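Monomethylamine methyltransferase MtmB1 (Methanosarcina barkeri, PDB 1NTH) catalyses transfer of the methyl group from monomethylamine to the corrinoid cofactor of its partner protein MtmC, in methanogenesis from methylamine. Local coordinates at residues Ser227-Gln232 / Met257-Pro262; Ser253-Asp258 / Ala291-Asp296; Asp327-Asn332 / Gly360-Ser365. One frame throughout, in Å; residues are numbered along the deposited sequence. Where two conformers were deposited one is given.

Interaction 1. Residues Ser227-Gln232 / Met257-Pro262; sequences SHEVSQ and MDEQMP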
loop_
_atom_site.group_PDB
_atom_site.type_symbol
_atom_site.label_atom_id
_atom_site.label_comp_id
_atom_site.label_asym_id
_atom_site.label_seq_id
_atom_site.Cartn_x
_atom_site.Cartn_y
_atom_site.Cartn_z
ATOM N N SER A 227 -18.110 -8.760 0.051
ATOM C CA SER A 227 -18.644 -10.123 0.081
ATOM C C SER A 227 -18.590 -10.705 -1.328
ATOM O O SER A 227 -19.115 -10.111 -2.267
ATOM C CB SER A 227 -20.090 -10.132 0.583
ATOM O OG SER A 227 -20.161 -9.808 1.963
ATOM N N HIS A 228 -17.957 -11.871 -1.456
ATOM C CA HIS A 228 -17.795 -12.555 -2.738
ATOM C C HIS A 228 -18.791 -13.687 -2.860
ATOM O O HIS A 228 -18.772 -14.647 -2.098
ATOM C CB HIS A 228 -16.365 -13.064 -2.859
ATOM C CG HIS A 228 -15.359 -11.962 -2.854
ATOM N ND1 HIS A 228 -14.580 -11.655 -3.946
ATOM C CD2 HIS A 228 -15.071 -11.035 -1.911
ATOM C CE1 HIS A 228 -13.857 -10.582 -3.679
ATOM N NE2 HIS A 228 -14.137 -10.187 -2.451
ATOM N N GLU A 229 -19.648 -13.560 -3.859
ATOM C CA GLU A 229 -20.732 -14.493 -4.076
ATOM C C GLU A 229 -20.449 -15.783 -4.827
ATOM O O GLU A 229 -19.798 -15.792 -5.871
ATOM C CB GLU A 229 -21.849 -13.737 -4.787
ATOM C CG GLU A 229 -23.087 -14.534 -5.102
ATOM C CD GLU A 229 -24.049 -13.710 -5.927
ATOM O OE1 GLU A 229 -24.138 -13.945 -7.153
ATOM O OE2 GLU A 229 -24.694 -12.811 -5.347
ATOM N N VAL A 230 -20.944 -16.880 -4.264
ATOM C CA VAL A 230 -20.854 -18.191 -4.897
ATOM C C VAL A 230 -22.269 -18.750 -4.726
ATOM O O VAL A 230 -22.832 -18.709 -3.632
ATOM C CB VAL A 230 -19.807 -19.109 -4.232
ATOM C CG1 VAL A 230 -20.147 -19.355 -2.787
ATOM C CG2 VAL A 230 -19.732 -20.423 -5.004
ATOM N N SER A 231 -22.849 -19.253 -5.810
ATOM C CA SER A 231 -24.224 -19.740 -5.764
ATOM C C SER A 231 -24.425 -21.248 -5.802
ATOM O O SER A 231 -23.915 -21.929 -6.691
ATOM C CB SER A 231 -25.020 -19.121 -6.915
ATOM O OG SER A 231 -24.926 -17.706 -6.909
ATOM N N GLN A 232 -25.174 -21.761 -4.832
ATOM C CA GLN A 232 -25.493 -23.185 -4.804
ATOM C C GLN A 232 -26.694 -23.343 -5.727
ATOM O O GLN A 232 -27.424 -22.382 -5.971
ATOM C CB GLN A 232 -25.895 -23.640 -3.403
ATOM C CG GLN A 232 -24.778 -23.650 -2.375
ATOM C CD GLN A 232 -25.198 -24.347 -1.094
ATOM O OE1 GLN A 232 -25.622 -25.504 -1.121
ATOM N NE2 GLN A 232 -25.085 -23.650 0.034
ATOM N N MET A 257 -19.430 -15.189 0.515
ATOM C CA MET A 257 -20.860 -15.279 0.773
ATOM C C MET A 257 -21.424 -16.381 -0.113
ATOM O O MET A 257 -21.490 -16.235 -1.333
ATOM C CB MET A 257 -21.582 -13.967 0.453
ATOM C CG MET A 257 -23.089 -14.051 0.731
ATOM S SD MET A 257 -24.085 -12.883 -0.217
ATOM C CE MET A 257 -24.166 -13.749 -1.796
ATOM N N ASP A 258 -21.799 -17.494 0.506
ATOM C CA ASP A 258 -22.397 -18.606 -0.219
ATOM C C ASP A 258 -23.897 -18.339 -0.186
ATOM O O ASP A 258 -24.425 -17.900 0.833
ATOM C CB ASP A 258 -22.076 -19.921 0.496
ATOM C CG ASP A 258 -22.930 -21.079 0.012
ATOM O OD1 ASP A 258 -22.429 -21.907 -0.778
ATOM O OD2 ASP A 258 -24.105 -21.153 0.426
ATOM N N GLU A 259 -24.586 -18.573 -1.297
ATOM C CA GLU A 259 -26.024 -18.345 -1.317
ATOM C C GLU A 259 -26.780 -19.545 -1.869
ATOM O O GLU A 259 -26.250 -20.310 -2.671
ATOM C CB GLU A 259 -26.366 -17.115 -2.162
ATOM C CG GLU A 259 -26.095 -17.274 -3.644
ATOM C CD GLU A 259 -26.565 -16.080 -4.447
ATOM O OE1 GLU A 259 -26.503 -16.137 -5.693
ATOM O OE2 GLU A 259 -26.995 -15.082 -3.830
ATOM N N GLN A 260 -28.013 -19.712 -1.406
ATOM C CA GLN A 260 -28.872 -20.785 -1.892
ATOM C C GLN A 260 -30.292 -20.279 -1.718
ATOM O O GLN A 260 -30.625 -19.661 -0.703
ATOM C CB GLN A 260 -28.657 -22.087 -1.113
ATOM C CG GLN A 260 -29.019 -23.343 -1.923
ATOM C CD GLN A 260 -30.484 -23.737 -1.810
ATOM O OE1 GLN A 260 -31.094 -24.197 -2.782
ATOM N NE2 GLN A 260 -31.048 -23.585 -0.620
ATOM N N MET A 261 -31.118 -20.512 -2.726
ATOM C CA MET A 261 -32.496 -20.056 -2.693
ATOM C C MET A 261 -33.436 -21.240 -2.862
ATOM O O MET A 261 -33.874 -21.541 -3.972
ATOM C CB MET A 261 -32.725 -19.033 -3.805
ATOM C CG MET A 261 -31.860 -17.773 -3.684
ATOM S SD MET A 261 -30.078 -18.014 -3.984
ATOM C CE MET A 261 -30.039 -18.015 -5.788
ATOM N N PRO A 262 -33.753 -21.931 -1.757
ATOM C CA PRO A 262 -34.648 -23.090 -1.824
ATOM C C PRO A 262 -36.022 -22.701 -2.352
ATOM O O PRO A 262 -36.541 -21.630 -2.042
ATOM C CB PRO A 262 -34.674 -23.593 -0.383
ATOM C CG PRO A 262 -34.465 -22.342 0.419
ATOM C CD PRO A 262 -33.387 -21.623 -0.361
HETATM O O HOH W 1 -30.221 -21.918 -5.155
#
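Gln-232 reaches across to Asp-258 between two neighbouring parallel strands of the TIM barrel, 227-231 and 255-259. Its NE2 donates to Asp-258 OD2 over 2.7 Å; that oxygen lies in the amide plane and is met on its syn side. With CG anti to its own carbonyl carbon (chi1 -69°), Gln-232 also lays CG 3.3 Å from Asp-258 OD1. Next along the same face, Val-230 CG1 packs 3.8 Å from Asp-258 CB. The other face carries Glu-229, Met-257 and Glu-259. In the copies given of the two glutamates, each modelled twice, the carboxylates lie stacked, like charges close together, though only tentatively; the 2.5 Å bond from Ser-231 OG to Glu-259 OE1 is very short and equally doubtful. Between the faces run the backbone bonds, from Met-257 N to His-228 O at one end to Gln-232 N on Glu-259 O (2.8 Å) at the other.

Farther out, Gln-232 is held on helix 271-288, NE2 by Thr-281 O and OE1 by Asn-284 ND2, while Asp-258 OD1 is hydrogen-bonded to Ser-289 OG. An alanine in place of Gln-232 would probably leave Asp-258 OD2 with His-294 ND1 but without its amide donor, and strip Thr-281 O and Asn-284 ND2 of their mate. On the Glu-229 side, OE2 bonds to NZ of the pyrrolysine at position 202. Past Glu-259, a water links Gln-232 O (3.0 Å) to Met-261 N (2.9 Å).

Interaction 2. Residues Ser253-Asp258 / Ala291-Asp296; sequences SDIIMD and ASWHLD
Met-257 lies over the indole of Trp-293 in a Met-aromatic contact, on one face of the parallel pair that strands 255-259 and 293-300 form in the TIM barrel. From CB outward, in the one given of its two deposited conformers, the methionine crosses the ring system and passes beyond it. CB sits 3.7 Å from Trp-293 NE1, at the pyrrole end. CG makes a CH-pi contact, 3.4 Å from the centroid of the Trp-293 six-membered ring and only 13° off its normal. SD has moved on obliquely, 3.3 Å from Trp-293 CH2. There the chain bends (chi3 80°), which puts CE 3.7 Å from Leu-295 CD2. Ile-255 CG2 comes to the edge of the Trp-293 ring near CD1, and NE1 is bonded to Ser-227 OG.

On the other face, His-294 ND1 donates to Asp-258 OD2 over 2.7 Å. It uses the anti lone pair of that oxygen, which stays in the imidazole plane, and the carboxylate is nearly coplanar with the ring. Beside this pair Ala-291 CB packs against Asp-258 CB.

Asp-258 N and O bond to Trp-293 O and Leu-295 N, respectively. Where strand 293-300 begins, one carbonyl, Ile-256 O, takes two donors, Ser-292 N at 2.7 Å and Trp-293 N at 3.2 Å. Arg-108 of a second subunit packs on Ile-255, Ile-256 and Ser-292 here. Ser-292 OG, also bonded to Gln-99 OE1, accepts Ile-256 N at 3.1 Å.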
loop_
_atom_site.group_PDB
_atom_site.type_symbol
_atom_site.label_atom_id
_atom_site.label_comp_id
_atom_site.label_asym_id
_atom_site.label_seq_id
_atom_site.Cartn_x
_atom_site.Cartn_y
_atom_site.Cartn_z
ATOM N N SER A 253 -8.000 -14.553 0.092
ATOM C CA SER A 253 -8.410 -14.167 1.444
ATOM C C SER A 253 -9.661 -13.279 1.398
ATOM O O SER A 253 -9.811 -12.348 2.190
ATOM C CB SER A 253 -7.268 -13.428 2.163
ATOM O OG SER A 253 -7.439 -13.465 3.576
ATOM N N ASP A 254 -10.559 -13.579 0.462
ATOM C CA ASP A 254 -11.802 -12.824 0.305
ATOM C C ASP A 254 -12.904 -13.294 1.251
ATOM O O ASP A 254 -13.004 -14.483 1.565
ATOM C CB ASP A 254 -12.367 -12.971 -1.119
ATOM C CG ASP A 254 -11.552 -12.256 -2.171
ATOM O OD1 ASP A 254 -10.975 -11.189 -1.874
ATOM O OD2 ASP A 254 -11.516 -12.751 -3.318
ATOM N N ILE A 255 -13.739 -12.360 1.702
ATOM C CA ILE A 255 -14.881 -12.725 2.535
ATOM C C ILE A 255 -15.806 -13.436 1.551
ATOM O O ILE A 255 -16.125 -12.891 0.490
ATOM C CB ILE A 255 -15.592 -11.472 3.098
ATOM C CG1 ILE A 255 -14.717 -10.810 4.167
ATOM C CG2 ILE A 255 -16.954 -11.860 3.670
ATOM C CD1 ILE A 255 -14.422 -11.690 5.359
ATOM N N ILE A 256 -16.225 -14.648 1.896
ATOM C CA ILE A 256 -17.077 -15.436 1.010
ATOM C C ILE A 256 -18.534 -15.517 1.442
ATOM O O ILE A 256 -18.837 -15.858 2.587
ATOM C CB ILE A 256 -16.535 -16.882 0.880
ATOM C CG1 ILE A 256 -15.152 -16.860 0.221
ATOM C CG2 ILE A 256 -17.503 -17.741 0.068
ATOM C CD1 ILE A 256 -14.478 -18.220 0.163
ATOM N N MET A 257 -19.430 -15.189 0.515
ATOM C CA MET A 257 -20.860 -15.279 0.773
ATOM C C MET A 257 -21.424 -16.381 -0.113
ATOM O O MET A 257 -21.490 -16.235 -1.333
ATOM C CB MET A 257 -21.582 -13.967 0.453
ATOM C CG MET A 257 -23.089 -14.051 0.731
ATOM S SD MET A 257 -24.085 -12.883 -0.217
ATOM C CE MET A 257 -24.166 -13.749 -1.796
ATOM N N ASP A 258 -21.799 -17.494 0.506
ATOM C CA ASP A 258 -22.397 -18.606 -0.219
ATOM C C ASP A 258 -23.897 -18.339 -0.186
ATOM O O ASP A 258 -24.425 -17.900 0.833
ATOM C CB ASP A 258 -22.076 -19.921 0.496
ATOM C CG ASP A 258 -22.930 -21.079 0.012
ATOM O OD1 ASP A 258 -22.429 -21.907 -0.778
ATOM O OD2 ASP A 258 -24.105 -21.153 0.426
ATOM N N ALA A 291 -17.664 -20.745 3.312
ATOM C CA ALA A 291 -18.327 -19.455 3.469
ATOM C C ALA A 291 -18.068 -18.714 4.775
ATOM O O ALA A 291 -17.920 -19.322 5.837
ATOM C CB ALA A 291 -19.834 -19.624 3.285
ATOM N N SER A 292 -18.014 -17.386 4.669
ATOM C CA SER A 292 -17.855 -16.516 5.826
ATOM C C SER A 292 -19.280 -16.324 6.335
ATOM O O SER A 292 -19.520 -16.225 7.534
ATOM C CB SER A 292 -17.266 -15.164 5.417
ATOM O OG SER A 292 -15.940 -15.311 4.942
ATOM N N TRP A 293 -20.223 -16.242 5.398
ATOM C CA TRP A 293 -21.634 -16.127 5.741
ATOM C C TRP A 293 -22.481 -16.709 4.616
ATOM O O TRP A 293 -22.007 -16.872 3.489
ATOM C CB TRP A 293 -22.042 -14.672 6.056
ATOM C CG TRP A 293 -21.974 -13.653 4.946
ATOM C CD1 TRP A 293 -20.858 -13.026 4.468
ATOM C CD2 TRP A 293 -23.091 -13.037 4.287
ATOM N NE1 TRP A 293 -21.209 -12.044 3.567
ATOM C CE2 TRP A 293 -22.575 -12.032 3.436
ATOM C CE3 TRP A 293 -24.478 -13.233 4.338
ATOM C CZ2 TRP A 293 -23.399 -11.224 2.643
ATOM C CZ3 TRP A 293 -25.299 -12.429 3.549
ATOM C CH2 TRP A 293 -24.754 -11.436 2.713
ATOM N N HIS A 294 -23.723 -17.050 4.937
ATOM C CA HIS A 294 -24.623 -17.647 3.960
ATOM C C HIS A 294 -25.861 -16.800 3.724
ATOM O O HIS A 294 -26.508 -16.350 4.671
ATOM C CB HIS A 294 -25.057 -19.036 4.436
ATOM C CG HIS A 294 -26.085 -19.680 3.558
ATOM N ND1 HIS A 294 -25.781 -20.212 2.323
ATOM C CD2 HIS A 294 -27.417 -19.852 3.725
ATOM C CE1 HIS A 294 -26.884 -20.685 1.767
ATOM N NE2 HIS A 294 -27.891 -20.479 2.597
ATOM N N LEU A 295 -26.188 -16.601 2.452
ATOM C CA LEU A 295 -27.351 -15.823 2.068
ATOM C C LEU A 295 -28.470 -16.769 1.636
ATOM O O LEU A 295 -28.294 -17.575 0.722
ATOM C CB LEU A 295 -27.009 -14.889 0.911
ATOM C CG LEU A 295 -28.165 -14.004 0.434
ATOM C CD1 LEU A 295 -28.496 -12.957 1.488
ATOM C CD2 LEU A 295 -27.773 -13.341 -0.860
ATOM N N ASP A 296 -29.612 -16.658 2.302
ATOM C CA ASP A 296 -30.779 -17.486 2.009
ATOM C C ASP A 296 -31.690 -16.695 1.072
ATOM O O ASP A 296 -31.384 -15.559 0.700
ATOM C CB ASP A 296 -31.505 -17.798 3.324
ATOM C CG ASP A 296 -32.527 -18.919 3.199
ATOM O OD1 ASP A 296 -32.741 -19.451 2.086
ATOM O OD2 ASP A 296 -33.121 -19.264 4.243
#

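Interaction 3. Residues Asp327-Asn332 / Gly360-Ser365; sequences DILSGN and GREILS
Glu-362 turns back on Ser-330 by two torsions: CG lies anti to its carbonyl carbon (chi1 -77°), and a bend at chi2 (75°) swings CD toward the neighbouring strand. OE1 then accepts Ser-330 N at 2.7 Å, on the anti side of the carboxylate. Arg-361 is bent as well (chi2 -72°), which sets its CD 3.6 Å from Ser-330 OG. Its NH1 makes a weak bond to that hydroxyl, and Asn-332 CB lies over one guanidinium face. A water joins Ser-330 OG, Ile-328 O and Glu-362 OE1, the last 2.6 Å from it.

Ser-330 O is gripped by two backbone donors, Glu-362 N at 2.9 Å and Ile-363 N at 3.2 Å. Farther on, Ser-365 N bonds to Asn-332 O. Leu-329 CD2 packs against Glu-362 CG, the two side chains crossing at about a right angle.

The pair closes a beta-alpha-beta crossover of the TIM barrel, strand 330-333, helix 343-359, strand 363-366. Arg-361 salt-bridges Asp-296 on strand 293-300, Asn-332 ND2 bonds to Asp-356 of helix 343-359, and helix 309-325 packs on Ser-330 and Asn-332.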
loop_
_atom_site.group_PDB
_atom_site.type_symbol
_atom_site.label_atom_id
_atom_site.label_comp_id
_atom_site.label_asym_id
_atom_site.label_seq_id
_atom_site.Cartn_x
_atom_site.Cartn_y
_atom_site.Cartn_z
ATOM N N ASP A 327 -23.156 -21.009 15.051
ATOM C CA ASP A 327 -22.667 -19.641 15.053
ATOM C C ASP A 327 -22.532 -19.153 13.613
ATOM O O ASP A 327 -21.849 -18.169 13.337
ATOM C CB ASP A 327 -21.321 -19.573 15.773
ATOM C CG ASP A 327 -21.460 -19.738 17.275
ATOM O OD1 ASP A 327 -20.491 -20.186 17.918
ATOM O OD2 ASP A 327 -22.538 -19.407 17.814
ATOM N N ILE A 328 -23.197 -19.849 12.694
ATOM C CA ILE A 328 -23.160 -19.489 11.280
ATOM C C ILE A 328 -23.799 -18.125 11.037
ATOM O O ILE A 328 -24.942 -17.893 11.424
ATOM C CB ILE A 328 -23.908 -20.539 10.418
ATOM C CG1 ILE A 328 -23.189 -21.889 10.508
ATOM C CG2 ILE A 328 -23.979 -20.075 8.963
ATOM C CD1 ILE A 328 -23.923 -23.027 9.798
ATOM N N LEU A 329 -23.059 -17.225 10.397
ATOM C CA LEU A 329 -23.576 -15.894 10.088
ATOM C C LEU A 329 -24.406 -16.005 8.811
ATOM O O LEU A 329 -24.002 -16.685 7.867
ATOM C CB LEU A 329 -22.417 -14.911 9.889
ATOM C CG LEU A 329 -21.544 -14.704 11.134
ATOM C CD1 LEU A 329 -20.284 -13.921 10.754
ATOM C CD2 LEU A 329 -22.341 -13.975 12.206
ATOM N N SER A 330 -25.559 -15.344 8.774
ATOM C CA SER A 330 -26.413 -15.448 7.592
ATOM C C SER A 330 -27.207 -14.200 7.240
ATOM O O SER A 330 -27.266 -13.232 7.997
ATOM C CB SER A 330 -27.394 -16.606 7.774
ATOM O OG SER A 330 -28.392 -16.259 8.715
ATOM N N GLY A 331 -27.829 -14.241 6.070
ATOM C CA GLY A 331 -28.634 -13.124 5.625
ATOM C C GLY A 331 -29.752 -13.657 4.757
ATOM O O GLY A 331 -29.811 -14.861 4.495
ATOM N N ASN A 332 -30.645 -12.777 4.324
ATOM C CA ASN A 332 -31.742 -13.184 3.452
ATOM C C ASN A 332 -31.875 -12.139 2.350
ATOM O O ASN A 332 -31.594 -10.957 2.571
ATOM C CB ASN A 332 -33.049 -13.315 4.244
ATOM C CG ASN A 332 -34.074 -14.193 3.532
ATOM O OD1 ASN A 332 -33.774 -14.800 2.501
ATOM N ND2 ASN A 332 -35.280 -14.269 4.082
ATOM N N GLY A 360 -33.367 -13.501 13.538
ATOM C CA GLY A 360 -31.936 -13.510 13.801
ATOM C C GLY A 360 -30.958 -13.335 12.652
ATOM O O GLY A 360 -29.778 -13.639 12.812
ATOM N N ARG A 361 -31.413 -12.852 11.500
ATOM C CA ARG A 361 -30.508 -12.658 10.365
ATOM C C ARG A 361 -29.512 -11.548 10.678
ATOM O O ARG A 361 -29.868 -10.549 11.300
ATOM C CB ARG A 361 -31.282 -12.272 9.101
ATOM C CG ARG A 361 -32.205 -13.347 8.556
ATOM C CD ARG A 361 -31.441 -14.494 7.908
ATOM N NE ARG A 361 -32.365 -15.532 7.456
ATOM C CZ ARG A 361 -32.003 -16.696 6.927
ATOM N NH1 ARG A 361 -30.721 -16.993 6.763
ATOM N NH2 ARG A 361 -32.932 -17.579 6.581
ATOM N N GLU A 362 -28.268 -11.723 10.246
ATOM C CA GLU A 362 -27.251 -10.705 10.479
ATOM C C GLU A 362 -27.251 -9.668 9.362
ATOM O O GLU A 362 -26.898 -8.511 9.585
ATOM C CB GLU A 362 -25.858 -11.332 10.569
ATOM C CG GLU A 362 -25.539 -12.033 11.882
ATOM C CD GLU A 362 -26.228 -13.374 12.042
ATOM O OE1 GLU A 362 -26.458 -14.063 11.025
ATOM O OE2 GLU A 362 -26.522 -13.751 13.195
ATOM N N ILE A 363 -27.645 -10.086 8.162
ATOM C CA ILE A 363 -27.659 -9.194 7.010
ATOM C C ILE A 363 -28.954 -9.281 6.199
ATOM O O ILE A 363 -29.477 -10.371 5.964
ATOM C CB ILE A 363 -26.477 -9.517 6.063
ATOM C CG1 ILE A 363 -25.146 -9.337 6.807
ATOM C CG2 ILE A 363 -26.532 -8.618 4.831
ATOM C CD1 ILE A 363 -23.929 -9.804 6.015
ATOM N N LEU A 364 -29.467 -8.125 5.787
ATOM C CA LEU A 364 -30.670 -8.051 4.957
ATOM C C LEU A 364 -30.177 -7.527 3.610
ATOM O O LEU A 364 -29.632 -6.426 3.536
ATOM C CB LEU A 364 -31.684 -7.069 5.554
ATOM C CG LEU A 364 -32.032 -7.235 7.034
ATOM C CD1 LEU A 364 -33.149 -6.260 7.403
ATOM C CD2 LEU A 364 -32.462 -8.665 7.302
ATOM N N SER A 365 -30.364 -8.308 2.548
ATOM C CA SER A 365 -29.894 -7.914 1.220
ATOM C C SER A 365 -31.072 -7.677 0.266
ATOM O O SER A 365 -31.677 -8.626 -0.232
ATOM C CB SER A 365 -28.973 -9.013 0.667
ATOM O OG SER A 365 -28.166 -8.545 -0.402
HETATM O O HOH W 2 -27.480 -16.432 11.467
#

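Overall arrangement
All three are buried contacts between parallel strands of one TIM-barrel sheet. Interactions 1 and 2 share strand 255-259 and touch directly; interaction 2 passes the sheet on to interaction 3, since strands 293-300 and 330-333 are neighbours, probably bonded through His-294 O and Gly-331 N. Interactions 1 and 3 stay about 6 Å apart at their nearest atoms. Each has its own chemistry: carboxylates and amides in interaction 1, a methionine on an indole with a His-carboxylate bond in interaction 2, a glutamate on a backbone N-H and an arginine weakly on a hydroxyl in interaction 3. Interactions 1 and 3 both reach the pyrrolysine, through Glu-229 and Ser-365; interaction 2 instead meets a second subunit.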